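Local coordinates for protein B-agarase (Agarivorans gilvus, PDB 5Z6P) that is an agarase of glycoside hydrolase family 50, a hydrolase that probably cleaves beta-galactosidic linkages in agar polysaccharides, at residues E647-E652 and Q701-N706; I666-F671 and H713-I718. All blocks are in the same frame, centred on the assembly; numbering follows the deposited sequence.

Contact 1: residues E647-E652 and Q701-N706; sequences EGLHPE and QTVVDN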
ATOM      1  N   GLU A 647      -0.652   7.232   9.071  1.00 14.61           N
ATOM      2  CA  GLU A 647       0.443   7.797   9.840  1.00 15.86           C
ATOM      3  C   GLU A 647       0.822   6.921  11.033  1.00 17.07           C
ATOM      4  O   GLU A 647       1.905   7.074  11.591  1.00 19.68           O
ATOM      5  CB  GLU A 647       0.095   9.213  10.284  1.00 16.52           C
ATOM      6  CG  GLU A 647      -0.075  10.194   9.121  1.00 15.80           C
ATOM      7  CD  GLU A 647      -0.162  11.641   9.558  1.00 17.09           C
ATOM      8  OE1 GLU A 647       0.195  11.944  10.707  1.00 18.26           O
ATOM      9  OE2 GLU A 647      -0.575  12.483   8.739  1.00 20.30           O
ATOM     10  N   GLY A 648      -0.067   5.997  11.403  1.00 17.85           N
ATOM     11  CA  GLY A 648       0.195   5.016  12.444  1.00 13.71           C
ATOM     12  C   GLY A 648      -1.099   4.316  12.854  1.00 17.36           C
ATOM     13  O   GLY A 648      -2.144   4.525  12.229  1.00 17.37           O
ATOM     14  N   LEU A 649      -1.028   3.493  13.900  1.00 16.52           N
ATOM     15  CA  LEU A 649      -2.179   2.732  14.386  1.00 19.75           C
ATOM     16  C   LEU A 649      -3.112   3.624  15.196  1.00 18.75           C
ATOM     17  O   LEU A 649      -3.166   3.550  16.427  1.00 21.93           O
ATOM     18  CB  LEU A 649      -1.727   1.525  15.226  1.00 16.67           C
ATOM     19  CG  LEU A 649      -0.713   0.599  14.553  1.00 16.65           C
ATOM     20  CD1 LEU A 649      -0.366  -0.600  15.441  1.00 13.96           C
ATOM     21  CD2 LEU A 649      -1.238   0.135  13.200  1.00 15.69           C
ATOM     22  N   HIS A 650      -3.837   4.468  14.479  1.00 18.71           N
ATOM     23  CA  HIS A 650      -4.817   5.343  15.081  1.00 18.84           C
ATOM     24  C   HIS A 650      -5.783   4.539  15.960  1.00 19.16           C
ATOM     25  O   HIS A 650      -6.285   3.508  15.531  1.00 16.80           O
ATOM     26  CB  HIS A 650      -5.558   6.090  13.994  1.00 16.79           C
ATOM     27  CG  HIS A 650      -6.356   7.247  14.493  1.00 18.13           C
ATOM     28  ND1 HIS A 650      -7.519   7.091  15.213  1.00 18.42           N
ATOM     29  CD2 HIS A 650      -6.166   8.576  14.367  1.00 19.04           C
ATOM     30  CE1 HIS A 650      -8.009   8.276  15.514  1.00 18.98           C
ATOM     31  NE2 HIS A 650      -7.202   9.196  15.022  1.00 22.84           N
ATOM     32  N   PRO A 651      -5.979   4.979  17.216  1.00 20.78           N
ATOM     33  CA  PRO A 651      -6.803   4.238  18.181  1.00 18.61           C
ATOM     34  C   PRO A 651      -8.211   3.882  17.690  1.00 17.15           C
ATOM     35  O   PRO A 651      -8.687   2.805  17.998  1.00 22.15           O
ATOM     36  CB  PRO A 651      -6.887   5.190  19.389  1.00 19.73           C
ATOM     37  CG  PRO A 651      -5.887   6.306  19.133  1.00 20.73           C
ATOM     38  CD  PRO A 651      -5.135   5.988  17.881  1.00 19.31           C
ATOM     39  N   GLU A 652      -8.850   4.758  16.938  1.00 17.28           N
ATOM     40  CA  GLU A 652     -10.239   4.556  16.556  1.00 17.29           C
ATOM     41  C   GLU A 652     -10.477   3.305  15.659  1.00 21.75           C
ATOM     42  O   GLU A 652     -11.310   2.480  16.002  1.00 19.89           O
ATOM     43  CB  GLU A 652     -10.762   5.827  15.890  1.00 20.89           C
ATOM     44  CG  GLU A 652     -12.260   5.932  15.770  1.00 23.02           C
ATOM     45  CD  GLU A 652     -12.682   7.153  14.975  1.00 27.32           C
ATOM     46  OE1 GLU A 652     -12.111   8.237  15.197  1.00 25.54           O
ATOM     47  OE2 GLU A 652     -13.562   7.015  14.098  1.00 34.43           O
ATOM     48  N   GLN A 701       6.424   4.008  16.817  1.00 16.37           N
ATOM     49  CA  GLN A 701       6.183   4.154  18.253  1.00 15.05           C
ATOM     50  C   GLN A 701       4.820   3.586  18.580  1.00 16.16           C
ATOM     51  O   GLN A 701       4.599   2.895  19.570  1.00 17.23           O
ATOM     52  CB  GLN A 701       6.238   5.630  18.664  1.00 17.03           C
ATOM     53  CG  GLN A 701       7.582   6.288  18.522  1.00 16.59           C
ATOM     54  CD  GLN A 701       7.545   7.781  18.824  1.00 19.96           C
ATOM     55  OE1 GLN A 701       6.514   8.432  18.685  1.00 22.41           O
ATOM     56  NE2 GLN A 701       8.685   8.329  19.224  1.00 20.73           N
ATOM     57  N   THR A 702       3.914   3.925  17.686  1.00 14.54           N
ATOM     58  CA  THR A 702       2.535   3.552  17.718  1.00 16.53           C
ATOM     59  C   THR A 702       2.320   2.016  17.678  1.00 21.74           C
ATOM     60  O   THR A 702       1.409   1.470  18.325  1.00 21.39           O
ATOM     61  CB  THR A 702       1.873   4.311  16.557  1.00 20.04           C
ATOM     62  OG1 THR A 702       0.987   5.332  17.036  1.00 25.56           O
ATOM     63  CG2 THR A 702       1.294   3.435  15.590  1.00 12.54           C
ATOM     64  N   VAL A 703       3.201   1.307  16.987  1.00 19.41           N
ATOM     65  CA  VAL A 703       3.097  -0.146  16.910  1.00 15.95           C
ATOM     66  C   VAL A 703       3.752  -0.768  18.137  1.00 15.85           C
ATOM     67  O   VAL A 703       3.208  -1.700  18.732  1.00 15.70           O
ATOM     68  CB  VAL A 703       3.739  -0.693  15.622  1.00 16.76           C
ATOM     69  CG1 VAL A 703       3.634  -2.219  15.555  1.00 14.49           C
ATOM     70  CG2 VAL A 703       3.097  -0.035  14.384  1.00 14.90           C
ATOM     71  N   VAL A 704       4.915  -0.248  18.514  1.00 17.99           N
ATOM     72  CA  VAL A 704       5.609  -0.720  19.702  1.00 17.99           C
ATOM     73  C   VAL A 704       4.720  -0.544  20.934  1.00 17.43           C
ATOM     74  O   VAL A 704       4.740  -1.382  21.826  1.00 15.30           O
ATOM     75  CB  VAL A 704       6.954   0.007  19.906  1.00 20.69           C
ATOM     76  CG1 VAL A 704       7.617  -0.442  21.185  1.00 24.38           C
ATOM     77  CG2 VAL A 704       7.872  -0.286  18.751  1.00 19.78           C
ATOM     78  N   ASP A 705       3.919   0.521  20.946  1.00 18.38           N
ATOM     79  CA  ASP A 705       3.043   0.830  22.075  1.00 18.75           C
ATOM     80  C   ASP A 705       1.774  -0.029  22.093  1.00 20.42           C
ATOM     81  O   ASP A 705       1.069  -0.069  23.092  1.00 16.18           O
ATOM     82  CB  ASP A 705       2.629   2.304  22.071  1.00 17.05           C
ATOM     83  CG  ASP A 705       3.729   3.242  22.582  1.00 20.65           C
ATOM     84  OD1 ASP A 705       4.743   2.762  23.121  1.00 23.95           O
ATOM     85  OD2 ASP A 705       3.564   4.465  22.445  1.00 22.50           O
ATOM     86  N   ASN A 706       1.461  -0.679  20.978  1.00 18.50           N
ATOM     87  CA  ASN A 706       0.231  -1.460  20.918  1.00 18.79           C
ATOM     88  C   ASN A 706       0.498  -2.891  21.351  1.00 17.43           C
ATOM     89  O   ASN A 706       1.298  -3.603  20.744  1.00 16.68           O
ATOM     90  CB  ASN A 706      -0.395  -1.426  19.518  1.00 17.68           C
ATOM     91  CG  ASN A 706      -1.776  -2.044  19.495  1.00 16.33           C
ATOM     92  OD1 ASN A 706      -1.933  -3.226  19.803  1.00 15.94           O
ATOM     93  ND2 ASN A 706      -2.784  -1.249  19.150  1.00 13.67           N
TER
HETATM   94  O   HOH W   1      -2.881   1.735  18.459  1.00 18.79           O
HETATM   95  O   HOH W   2      -1.955   5.747  17.907  1.00 21.44           O
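Leu649 and Thr702 bring the backbones closest, with CA atoms 5.8 Å apart, where an irregular loop turns in against the C-terminal end of helix 689-704. Leu649 sits at the centre of an inverse gamma turn, closed by His650 N on Gly648 O at 2.8 Å, and its side chain is directed at the helix. With chi2 at -178°, CD1 reaches out to Val703, 3.7 Å from Val703 CG2; the two side chains cross at a slant. The same CD1 lies 4.2 Å from Asn706 CB, while Tyr644, Trp654 and Phe709 also pack around the leucine. Thr702 lies over Gly648 and Leu649, but the position of its methyl is doubtful, because CG2 is modelled too near Leu649 N. Polar contact runs through water at the leucine carbonyl: water 1 donates to Leu649 O at 2.7 Å and accepts from Asn706 ND2 at 3.1 Å. A second water links the same oxygen to Thr702 OG1. The amide of Asn706 is steadied from its other end, since OD1 accepts from Tyr708 N. The contact lays the connection after strand 640-643 against the outer helix before the last strand, 709-714, in what is probably a glycoside hydrolase (beta/alpha)8 barrel.

Contact 2: residues I666-F671 and H713-I718; sequences IGEFHF and HYFQYI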
ATOM      1  N   ILE A 666       2.108  -5.754  11.314  1.00 16.09           N
ATOM      2  CA  ILE A 666       1.961  -4.857  10.179  1.00 12.82           C
ATOM      3  C   ILE A 666       2.826  -5.354   9.034  1.00 14.57           C
ATOM      4  O   ILE A 666       4.043  -5.464   9.171  1.00 16.40           O
ATOM      5  CB  ILE A 666       2.357  -3.393  10.507  1.00 15.37           C
ATOM      6  CG1 ILE A 666       1.390  -2.787  11.530  1.00 12.67           C
ATOM      7  CG2 ILE A 666       2.321  -2.547   9.231  1.00 13.15           C
ATOM      8  CD1 ILE A 666      -0.043  -2.724  11.027  1.00 12.73           C
ATOM      9  N   GLY A 667       2.204  -5.634   7.898  1.00 13.47           N
ATOM     10  CA  GLY A 667       2.936  -6.156   6.756  1.00 14.37           C
ATOM     11  C   GLY A 667       3.567  -5.096   5.865  1.00 15.07           C
ATOM     12  O   GLY A 667       4.565  -5.354   5.217  1.00 12.91           O
ATOM     13  N   GLU A 668       2.964  -3.912   5.843  1.00 12.13           N
ATOM     14  CA  GLU A 668       3.349  -2.820   4.968  1.00 14.23           C
ATOM     15  C   GLU A 668       2.928  -1.471   5.537  1.00 14.53           C
ATOM     16  O   GLU A 668       1.840  -1.331   6.077  1.00 11.44           O
ATOM     17  CB  GLU A 668       2.713  -2.968   3.587  1.00 12.27           C
ATOM     18  CG  GLU A 668       3.145  -4.185   2.791  1.00 14.76           C
ATOM     19  CD  GLU A 668       2.332  -4.373   1.528  1.00 14.56           C
ATOM     20  OE1 GLU A 668       1.812  -3.378   1.009  1.00 17.11           O
ATOM     21  OE2 GLU A 668       2.206  -5.520   1.081  1.00 16.41           O
ATOM     22  N   PHE A 669       3.805  -0.483   5.370  1.00 14.03           N
ATOM     23  CA  PHE A 669       3.490   0.932   5.568  1.00 12.02           C
ATOM     24  C   PHE A 669       4.610   1.732   4.920  1.00 13.27           C
ATOM     25  O   PHE A 669       5.699   1.208   4.713  1.00 13.31           O
ATOM     26  CB  PHE A 669       3.357   1.303   7.055  1.00 13.47           C
ATOM     27  CG  PHE A 669       4.654   1.314   7.811  1.00 12.99           C
ATOM     28  CD1 PHE A 669       5.236   0.140   8.242  1.00 13.37           C
ATOM     29  CD2 PHE A 669       5.269   2.513   8.135  1.00 15.49           C
ATOM     30  CE1 PHE A 669       6.429   0.150   8.952  1.00 13.70           C
ATOM     31  CE2 PHE A 669       6.458   2.547   8.840  1.00 13.57           C
ATOM     32  CZ  PHE A 669       7.048   1.367   9.251  1.00 16.04           C
ATOM     33  N   HIS A 670       4.358   2.994   4.610  1.00 13.61           N
ATOM     34  CA  HIS A 670       5.468   3.825   4.167  1.00 15.57           C
ATOM     35  C   HIS A 670       5.218   5.307   4.249  1.00 13.91           C
ATOM     36  O   HIS A 670       4.116   5.762   4.549  1.00 15.00           O
ATOM     37  CB  HIS A 670       5.898   3.447   2.726  1.00 13.34           C
ATOM     38  CG  HIS A 670       4.880   3.730   1.660  1.00 14.03           C
ATOM     39  ND1 HIS A 670       4.671   2.879   0.595  1.00 13.03           N
ATOM     40  CD2 HIS A 670       4.056   4.783   1.466  1.00 13.74           C
ATOM     41  CE1 HIS A 670       3.743   3.389  -0.195  1.00 14.11           C
ATOM     42  NE2 HIS A 670       3.363   4.549   0.304  1.00 14.50           N
ATOM     43  N   PHE A 671       6.279   6.046   3.954  1.00 14.23           N
ATOM     44  CA  PHE A 671       6.235   7.490   3.851  1.00 14.82           C
ATOM     45  C   PHE A 671       7.112   7.971   2.681  1.00 14.91           C
ATOM     46  O   PHE A 671       8.267   7.578   2.569  1.00 15.28           O
ATOM     47  CB  PHE A 671       6.688   8.113   5.179  1.00 14.82           C
ATOM     48  CG  PHE A 671       5.817   7.736   6.329  1.00 15.17           C
ATOM     49  CD1 PHE A 671       4.583   8.326   6.494  1.00 14.06           C
ATOM     50  CD2 PHE A 671       6.210   6.754   7.227  1.00 15.57           C
ATOM     51  CE1 PHE A 671       3.777   7.961   7.546  1.00 14.64           C
ATOM     52  CE2 PHE A 671       5.398   6.395   8.273  1.00 14.07           C
ATOM     53  CZ  PHE A 671       4.187   6.997   8.432  1.00 11.74           C
ATOM     54  N   HIS A 713       6.528  -4.162   9.186  1.00 15.54           N
ATOM     55  CA  HIS A 713       7.403  -4.230   8.027  1.00 15.60           C
ATOM     56  C   HIS A 713       7.119  -3.070   7.076  1.00 15.83           C
ATOM     57  O   HIS A 713       5.969  -2.763   6.786  1.00 16.17           O
ATOM     58  CB  HIS A 713       7.249  -5.558   7.298  1.00 13.16           C
ATOM     59  CG  HIS A 713       7.617  -6.750   8.120  1.00 14.53           C
ATOM     60  ND1 HIS A 713       7.150  -8.017   7.847  1.00 16.39           N
ATOM     61  CD2 HIS A 713       8.399  -6.867   9.221  1.00 13.76           C
ATOM     62  CE1 HIS A 713       7.642  -8.864   8.727  1.00 15.89           C
ATOM     63  NE2 HIS A 713       8.400  -8.197   9.573  1.00 18.07           N
ATOM     64  N   TYR A 714       8.194  -2.453   6.592  1.00 15.47           N
ATOM     65  CA  TYR A 714       8.133  -1.251   5.792  1.00 12.14           C
ATOM     66  C   TYR A 714       8.236  -1.568   4.293  1.00 13.47           C
ATOM     67  O   TYR A 714       9.126  -2.287   3.846  1.00 11.91           O
ATOM     68  CB  TYR A 714       9.247  -0.273   6.220  1.00 15.90           C
ATOM     69  CG  TYR A 714       9.268   1.025   5.437  1.00 12.73           C
ATOM     70  CD1 TYR A 714       9.852   1.090   4.172  1.00 12.93           C
ATOM     71  CD2 TYR A 714       8.693   2.172   5.940  1.00 12.76           C
ATOM     72  CE1 TYR A 714       9.860   2.251   3.451  1.00 10.64           C
ATOM     73  CE2 TYR A 714       8.697   3.348   5.219  1.00 13.52           C
ATOM     74  CZ  TYR A 714       9.294   3.379   3.975  1.00 11.66           C
ATOM     75  OH  TYR A 714       9.290   4.524   3.237  1.00 12.25           O
ATOM     76  N   PHE A 715       7.312  -1.010   3.525  1.00 11.56           N
ATOM     77  CA  PHE A 715       7.290  -1.234   2.078  1.00 14.43           C
ATOM     78  C   PHE A 715       7.823   0.042   1.423  1.00 12.31           C
ATOM     79  O   PHE A 715       7.088   1.005   1.308  1.00 12.66           O
ATOM     80  CB  PHE A 715       5.865  -1.565   1.605  1.00 12.24           C
ATOM     81  CG  PHE A 715       5.784  -2.136   0.204  1.00 13.25           C
ATOM     82  CD1 PHE A 715       5.979  -1.330  -0.901  1.00 14.00           C
ATOM     83  CD2 PHE A 715       5.481  -3.467  -0.002  1.00 13.70           C
ATOM     84  CE1 PHE A 715       5.891  -1.843  -2.195  1.00 14.48           C
ATOM     85  CE2 PHE A 715       5.389  -3.985  -1.295  1.00 13.90           C
ATOM     86  CZ  PHE A 715       5.590  -3.162  -2.389  1.00 13.02           C
ATOM     87  N   GLN A 716       9.066   0.055   0.949  1.00 10.71           N
ATOM     88  CA  GLN A 716       9.879  -1.106   0.629  1.00 12.29           C
ATOM     89  C   GLN A 716      11.368  -0.715   0.709  1.00 12.74           C
ATOM     90  O   GLN A 716      11.689   0.441   0.940  1.00 13.41           O
ATOM     91  CB  GLN A 716       9.541  -1.620  -0.782  1.00 11.53           C
ATOM     92  CG  GLN A 716       9.714  -0.517  -1.826  1.00 13.95           C
ATOM     93  CD  GLN A 716       9.405  -0.938  -3.261  1.00 16.06           C
ATOM     94  OE1 GLN A 716       9.155  -2.101  -3.536  1.00 17.02           O
ATOM     95  NE2 GLN A 716       9.434   0.030  -4.183  1.00 16.67           N
ATOM     96  N   TYR A 717      12.255  -1.688   0.519  1.00 15.01           N
ATOM     97  CA  TYR A 717      13.709  -1.484   0.567  1.00 15.60           C
ATOM     98  C   TYR A 717      14.152  -0.368  -0.394  1.00 17.23           C
ATOM     99  O   TYR A 717      14.775   0.606   0.011  1.00 14.32           O
ATOM    100  CB  TYR A 717      14.412  -2.783   0.211  1.00 14.94           C
ATOM    101  CG  TYR A 717      15.921  -2.829   0.333  1.00 15.33           C
ATOM    102  CD1 TYR A 717      16.616  -1.941   1.145  1.00 16.45           C
ATOM    103  CD2 TYR A 717      16.646  -3.794  -0.356  1.00 14.41           C
ATOM    104  CE1 TYR A 717      17.980  -2.005   1.270  1.00 13.25           C
ATOM    105  CE2 TYR A 717      18.019  -3.867  -0.248  1.00 15.66           C
ATOM    106  CZ  TYR A 717      18.686  -2.964   0.579  1.00 17.32           C
ATOM    107  OH  TYR A 717      20.056  -3.021   0.711  1.00 16.39           O
ATOM    108  N   ILE A 718      13.778  -0.527  -1.657  1.00 14.83           N
ATOM    109  CA  ILE A 718      14.268   0.297  -2.771  1.00 16.43           C
ATOM    110  C   ILE A 718      13.202   1.270  -3.272  1.00 14.90           C
ATOM    111  O   ILE A 718      12.048   0.887  -3.413  1.00 16.17           O
ATOM    112  CB  ILE A 718      14.729  -0.611  -3.942  1.00 14.70           C
ATOM    113  CG1 ILE A 718      15.769  -1.630  -3.450  1.00 15.93           C
ATOM    114  CG2 ILE A 718      15.248   0.200  -5.123  1.00 14.25           C
ATOM    115  CD1 ILE A 718      15.854  -2.864  -4.307  1.00 14.54           C
TER
HETATM  116  O   HOH W   3       5.773  -8.071   5.417  1.00 13.20           O
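Two backbone hydrogen bonds join Ile666-Phe671 to His713-Ile718: His713 N to Ile666 O at 2.8 Å, and Phe715 N to Phe669 O at 3.0 Å. The acceptors are three positions apart along their chain and the donors two, so the parallel pairing takes up one extra residue around Gly667 and Glu668. In this interval Glu668 CA makes a CH...O contact of 3.2 Å with His713 O. Beyond the strands, side chains take over the polar contacts. Phe715 O lies at the edge of the His670 ring, near its plane, and receives a weak bond from ND1 at 3.1 Å. Phe671 N makes a straight but long and weak bond of 3.4 Å to Tyr714 OH, which is hydrogen-bonded more firmly to Ile734 O and also to Arg692. Water 3 joins Gly667 O to His713 ND1.

Among the rings, Tyr714 turns its edge to the face of Phe669, the centroids 5.2 Å apart and the planes at 85°. The tyrosine's chi1 of -180° swings the ring away from its own N and along the 669-671 backbone, where Phe669 O rests over one face near the rim. Glu668 and Phe715 run alongside each other, CD 3.6 Å from Phe715 CD2, with carboxylate and ring planes 40° apart; Arg619 and Tyr645 hold the carboxylate. A non-proline cis peptide joins Phe715 to Gln716. Such a bond after the last barrel strand recurs in clan GH-A glycosidases. Glu668, at the end of the preceding strand, stands where these enzymes carry their nucleophile, which is consistent with that role.

From the N terminus the chain passes 647-652, runs along strand 664-668 into 666-671, returns through helix 689-704 to 701-706, and enters strand 709-714 to reach 713-718. The segments therefore alternate, and the two contacts cross rather than nest. Contact 1 closes a loop of 48 residues holding strand 664-668 and most of helix 689-704; contact 2 closes one of 41 holding that helix entire. Contact 2 joins the two parallel strands of the beta-alpha-beta unit 664-668, 689-704, 709-714; contact 1 fastens the loop after strand 640-643 to its helix. Their centres lie about 15 Å apart, yet they touch: Leu649 CD2 packs on Ile666 CD1 at 3.8 Å.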